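Local coordinates for phospholyase (Arthrobacter aurescens, PDB 5G4I) that catalyses a pyridoxal-5'-phosphate-dependent phospholyase reaction on the scaffold of a class III transaminase, at the interface of chains A and B. Coordinates in Å, arbitrary orientation; residue numbers count along the deposited sequence, not the author numbering. Chains: chain A/B, Phospholyase.

The interface of chains A and B. Residues chain A 162-165; chain B 129, 305-306.
NE of B:Arg129 donates to the carboxylate oxygen OE2 of A:Glu165 at 2.9 Å, and this pair is also a salt bridge. Beside it, NH2 of B:Arg129 donates to OE1 of A:Glu165 at 3.0 Å, so the arginine grips the acid side-on, one nitrogen to each oxygen. Both oxygens are met on their syn sides and lie close to the guanidinium plane, yet the fork is not flat: the carboxylate and guanidinium planes are turned 43° from each other. B:Arg129 projects from helix 120-135 with its chain extended from CG to NE, while A:Glu165 comes from a loop and folds over at its second torsion (chi2 80°), which swings the carboxylate round to face the incoming arginine. The paired charges should steady each other and probably favour the ionised form of the acid. CG1 of A:Val163 lies 3.7 Å from NH2 of B:Arg129, the valine crossing the arginine at about a right angle.

One residue earlier in the same loop than A:Glu165, the backbone N of A:His164 donates to the side-chain carbonyl OD1 of B:Asn306 at 2.9 Å. The bond is nearly straight at the hydrogen, although the N-H comes down from above the amide plane and misses the lone pairs. B:Asn306 follows directly on helix 296-305, so the end of that helix is tied to the A-chain loop. The two histidines then run side by side, pointing the same way; with CG of A:His164 anti to its own backbone N (chi1 -175°), the imidazole is carried alongside B:His305. This is packing without a hydrogen bond between the rings. Together the polar bonds tie this stretch of loop, 162-165, to the partner chain in the two-fold dimer interface, and the twin patch repeats them with chains exchanged. Where the imidazoles approach, ND1 of A:His164 stands 3.8 Å from ND1 of B:His305.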
loop_
_atom_site.group_PDB
_atom_site.type_symbol
_atom_site.label_atom_id
_atom_site.label_comp_id
_atom_site.label_asym_id
_atom_site.label_seq_id
_atom_site.Cartn_x
_atom_site.Cartn_y
_atom_site.Cartn_z
ATOM N N THR A 162 -9.932 5.890 17.059
ATOM C CA THR A 162 -11.333 6.024 16.694
ATOM C C THR A 162 -11.579 5.683 15.179
ATOM O O THR A 162 -10.943 6.275 14.280
ATOM C CB THR A 162 -11.798 7.489 16.948
ATOM O OG1 THR A 162 -11.727 7.703 18.328
ATOM C CG2 THR A 162 -13.279 7.676 16.499
ATOM N N VAL A 163 -12.504 4.746 14.943
ATOM C CA VAL A 163 -13.011 4.424 13.606
ATOM C C VAL A 163 -14.562 4.350 13.607
ATOM O O VAL A 163 -15.157 4.132 14.693
ATOM C CB VAL A 163 -12.413 3.095 13.047
ATOM C CG1 VAL A 163 -10.920 3.201 12.842
ATOM C CG2 VAL A 163 -12.792 1.880 13.887
ATOM N N HIS A 164 -15.166 4.593 12.456
ATOM C CA HIS A 164 -16.668 4.526 12.368
ATOM C C HIS A 164 -17.156 3.118 12.497
ATOM O O HIS A 164 -18.278 2.869 13.015
ATOM C CB HIS A 164 -17.047 5.129 10.999
ATOM C CG HIS A 164 -18.518 5.270 10.751
ATOM N ND1 HIS A 164 -19.265 6.360 11.145
ATOM C CD2 HIS A 164 -19.337 4.473 10.051
ATOM C CE1 HIS A 164 -20.503 6.215 10.698
ATOM N NE2 HIS A 164 -20.577 5.061 10.054
ATOM N N GLU A 165 -16.408 2.124 11.993
ATOM C CA GLU A 165 -16.864 0.718 12.036
ATOM C C GLU A 165 -17.032 0.231 13.474
ATOM O O GLU A 165 -16.096 0.381 14.280
ATOM C CB GLU A 165 -15.813 -0.222 11.386
ATOM C CG GLU A 165 -15.685 -0.028 9.858
ATOM C CD GLU A 165 -14.849 1.132 9.310
ATOM O OE1 GLU A 165 -14.304 1.941 10.099
ATOM O OE2 GLU A 165 -14.796 1.238 8.032
ATOM N N ARG B 129 -14.401 1.924 1.204
ATOM C CA ARG B 129 -14.623 2.183 2.659
ATOM C C ARG B 129 -15.392 3.537 2.878
ATOM O O ARG B 129 -16.383 3.593 3.615
ATOM C CB ARG B 129 -13.294 2.083 3.433
ATOM C CG ARG B 129 -13.439 2.209 4.940
ATOM C CD ARG B 129 -12.077 2.050 5.714
ATOM N NE ARG B 129 -12.262 2.299 7.146
ATOM C CZ ARG B 129 -11.384 2.857 7.966
ATOM N NH1 ARG B 129 -10.120 3.026 7.586
ATOM N NH2 ARG B 129 -11.693 3.129 9.216
ATOM N N HIS B 305 -15.266 11.254 11.090
ATOM C CA HIS B 305 -15.722 9.949 11.576
ATOM C C HIS B 305 -14.603 8.932 11.831
ATOM O O HIS B 305 -14.877 7.863 12.472
ATOM C CB HIS B 305 -16.708 9.322 10.584
ATOM C CG HIS B 305 -18.034 10.020 10.474
ATOM N ND1 HIS B 305 -18.891 9.736 9.414
ATOM C CD2 HIS B 305 -18.679 10.847 11.305
ATOM C CE1 HIS B 305 -20.027 10.416 9.619
ATOM N NE2 HIS B 305 -19.888 11.146 10.704
ATOM N N ASN B 306 -13.377 9.240 11.373
ATOM C CA ASN B 306 -12.292 8.243 11.500
ATOM C C ASN B 306 -10.949 8.977 11.708
ATOM O O ASN B 306 -10.671 9.974 11.001
ATOM C CB ASN B 306 -12.120 7.390 10.237
ATOM C CG ASN B 306 -13.394 6.665 9.776
ATOM O OD1 ASN B 306 -13.655 5.472 10.180
ATOM N ND2 ASN B 306 -14.222 7.339 9.010
#